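Local coordinates for CBS domain-containing protein CBSX2 (Arabidopsis thaliana, PDB 3SL7) that modulates plant development by regulating the thioredoxin system, acting as a redox regulator built on a pair of CBS domains in the chloroplast, at the interface of chains A and B. Sequence-based numbering; all coordinates share one arbitrary frame. Chains: chain A/B, CBS domain-containing protein CBSX2.

The interface of chains A and B. Residues chain A 85-86, 89; chain B 117-118, 121, 150, 153-154, 157.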
ATOM      1  N   PHE A  85     -18.351   7.943   2.553  1.00 32.11           N
ATOM      2  CA  PHE A  85     -17.864   9.057   1.751  1.00 26.70           C
ATOM      3  C   PHE A  85     -18.202  10.407   2.375  1.00 35.50           C
ATOM      4  O   PHE A  85     -17.406  11.353   2.327  1.00 31.98           O
ATOM      5  CB  PHE A  85     -18.400   8.975   0.321  1.00 30.50           C
ATOM      6  CG  PHE A  85     -17.693   9.886  -0.632  1.00 34.27           C
ATOM      7  CD1 PHE A  85     -16.406   9.585  -1.067  1.00 32.90           C
ATOM      8  CD2 PHE A  85     -18.298  11.046  -1.086  1.00 38.28           C
ATOM      9  CE1 PHE A  85     -15.735  10.420  -1.934  1.00 30.59           C
ATOM     10  CE2 PHE A  85     -17.632  11.892  -1.958  1.00 37.02           C
ATOM     11  CZ  PHE A  85     -16.348  11.577  -2.384  1.00 39.83           C
ATOM     12  N   ASN A  86     -19.392  10.514   2.955  1.00 28.04           N
ATOM     13  CA  ASN A  86     -19.763  11.755   3.615  1.00 31.42           C
ATOM     14  C   ASN A  86     -18.821  12.116   4.770  1.00 35.67           C
ATOM     15  O   ASN A  86     -18.422  13.272   4.911  1.00 34.18           O
ATOM     16  CB  ASN A  86     -21.218  11.702   4.085  1.00 41.56           C
ATOM     17  CG  ASN A  86     -21.738  13.057   4.483  1.00 68.37           C
ATOM     18  OD1 ASN A  86     -22.111  13.865   3.632  1.00 83.44           O
ATOM     19  ND2 ASN A  86     -21.756  13.323   5.782  1.00 73.16           N
ATOM     20  N   GLN A  89     -15.569  13.311   3.247  1.00 37.83           N
ATOM     21  CA  GLN A  89     -15.662  14.690   2.777  1.00 34.72           C
ATOM     22  C   GLN A  89     -15.605  15.679   3.936  1.00 41.21           C
ATOM     23  O   GLN A  89     -15.016  16.755   3.817  1.00 43.36           O
ATOM     24  CB  GLN A  89     -16.932  14.917   1.966  1.00 35.70           C
ATOM     25  CG  GLN A  89     -16.964  14.182   0.636  1.00 34.73           C
ATOM     26  CD  GLN A  89     -18.084  14.687  -0.261  1.00 42.45           C
ATOM     27  OE1 GLN A  89     -19.249  14.328  -0.084  1.00 38.12           O
ATOM     28  NE2 GLN A  89     -17.735  15.536  -1.223  1.00 34.97           N
TER
ATOM     29  N   LEU B 117     -20.671   6.582  -6.258  1.00 37.45           N
ATOM     30  CA  LEU B 117     -19.405   6.645  -5.535  1.00 32.16           C
ATOM     31  C   LEU B 117     -19.596   6.423  -4.036  1.00 32.93           C
ATOM     32  O   LEU B 117     -18.820   5.699  -3.407  1.00 33.75           O
ATOM     33  CB  LEU B 117     -18.688   7.978  -5.794  1.00 28.62           C
ATOM     34  CG  LEU B 117     -17.277   8.063  -5.202  1.00 30.61           C
ATOM     35  CD1 LEU B 117     -16.350   7.004  -5.810  1.00 38.84           C
ATOM     36  CD2 LEU B 117     -16.703   9.448  -5.401  1.00 41.76           C
ATOM     37  N   GLU B 118     -20.616   7.051  -3.459  1.00 27.75           N
ATOM     38  CA  GLU B 118     -20.846   6.943  -2.019  1.00 29.54           C
ATOM     39  C   GLU B 118     -21.189   5.509  -1.609  1.00 32.37           C
ATOM     40  O   GLU B 118     -20.719   5.021  -0.583  1.00 31.98           O
ATOM     41  CB  GLU B 118     -21.927   7.935  -1.543  1.00 26.73           C
ATOM     42  CG  GLU B 118     -21.604   9.380  -1.899  1.00 35.19           C
ATOM     43  CD  GLU B 118     -22.298  10.389  -1.005  1.00 52.30           C
ATOM     44  OE1 GLU B 118     -22.754  10.004   0.093  1.00 52.39           O
ATOM     45  OE2 GLU B 118     -22.388  11.570  -1.403  1.00 78.11           O
ATOM     46  N   ALA B 121     -17.987   3.578  -1.820  1.00 25.09           N
ATOM     47  CA  ALA B 121     -17.083   3.929  -0.721  1.00 32.27           C
ATOM     48  C   ALA B 121     -17.399   3.112   0.534  1.00 31.66           C
ATOM     49  O   ALA B 121     -16.500   2.588   1.206  1.00 34.43           O
ATOM     50  CB  ALA B 121     -17.147   5.432  -0.422  1.00 26.04           C
ATOM     51  N   VAL B 150     -10.775   6.800  -3.526  1.00 23.24           N
ATOM     52  CA  VAL B 150     -11.904   7.489  -2.909  1.00 24.87           C
ATOM     53  C   VAL B 150     -11.416   8.758  -2.241  1.00 32.84           C
ATOM     54  O   VAL B 150     -12.066   9.783  -2.329  1.00 27.88           O
ATOM     55  CB  VAL B 150     -12.630   6.600  -1.893  1.00 27.36           C
ATOM     56  CG1 VAL B 150     -13.740   7.403  -1.168  1.00 24.66           C
ATOM     57  CG2 VAL B 150     -13.214   5.376  -2.602  1.00 28.86           C
ATOM     58  N   ALA B 153     -10.899  11.295  -4.836  1.00 36.13           N
ATOM     59  CA  ALA B 153     -12.171  11.877  -5.250  1.00 34.04           C
ATOM     60  C   ALA B 153     -12.612  12.997  -4.309  1.00 40.93           C
ATOM     61  O   ALA B 153     -12.963  14.089  -4.756  1.00 47.59           O
ATOM     62  CB  ALA B 153     -13.240  10.805  -5.333  1.00 35.03           C
ATOM     63  N   ALA B 154     -12.611  12.723  -3.008  1.00 33.68           N
ATOM     64  CA  ALA B 154     -12.959  13.744  -2.024  1.00 33.68           C
ATOM     65  C   ALA B 154     -12.090  14.992  -2.197  1.00 42.80           C
ATOM     66  O   ALA B 154     -12.588  16.119  -2.118  1.00 48.99           O
ATOM     67  CB  ALA B 154     -12.844  13.188  -0.606  1.00 35.08           C
ATOM     68  N   ILE B 157     -13.010  16.886  -5.459  1.00 53.54           N
ATOM     69  CA  ILE B 157     -14.299  17.527  -5.271  1.00 48.36           C
ATOM     70  C   ILE B 157     -14.155  18.825  -4.482  1.00 52.36           C
ATOM     71  O   ILE B 157     -14.687  19.863  -4.885  1.00 62.79           O
ATOM     72  CB  ILE B 157     -15.293  16.577  -4.583  1.00 51.33           C
ATOM     73  CG1 ILE B 157     -15.596  15.390  -5.502  1.00 42.17           C
ATOM     74  CG2 ILE B 157     -16.573  17.304  -4.231  1.00 42.28           C
ATOM     75  CD1 ILE B 157     -16.441  14.306  -4.865  1.00 41.48           C
TER
HETATM   76  O   HOH W   1     -20.389   6.421   1.723  1.00 23.99           O
HETATM   77  O   HOH W   2     -21.755   8.805   2.445  1.00 33.27           O
HETATM   78  O   HOH W   3     -15.059  16.557  -1.114  1.00 39.38           O
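A:Phe85, in the first turn of helix 85-93, enters the groove between helices 117-124 and 147-158 of chain B, all three backbones keeping regular helical torsions around this residue. The two chain B helices belong to the second CBS domain of a CBS-pair protein, and the patch is part of a two-fold symmetric interface between two copies, repeated with the chains exchanged; this pairing may or may not be the biological dimer. The ring of A:Phe85 is sent down into the groove because CG stands anti to the backbone N (chi1 -166°). At the ring edge, in plane, CD1 meets the CG1 methyl of B:Val150 at 3.4 Å. B:Ile157 arrives tip to tip at the same rim farther round, its CD1 lying 3.7 Å from CZ of A:Phe85. The CD2 methyl of B:Leu117 comes against one face near CZ and CE1 of A:Phe85, the two side chains crossing obliquely. The B:Glu118 side chain crosses that of A:Phe85 at about a right angle beside the CD2 rim, its CG 3.8 Å from CD2 of A:Phe85 and its carboxylate plane turned 39° from the ring. Behind the ring, the methyl of B:Ala121 packs on CB of A:Phe85. An alanine in place of A:Phe85 would probably open a gap in the groove and leave the methyls of B:Leu117, B:Val150 and B:Ile157 without their aromatic partner. Polar groups meet through water. The backbone N of A:Phe85 binds a water at 2.7 Å, nearly straight (167° at H), and this water also reaches the B:Glu118 carbonyl. A second water, bonded to the first, links the backbone N of the poorly ordered A:Asn86 to the carboxylate OE1 of B:Glu118. One turn on, the amide NE2 of A:Gln89 lies 3.7 Å from the CG2 methyl of B:Ile157 and is joined by another water to the carbonyl of B:Ala154, the water lying 2.7 Å from that O.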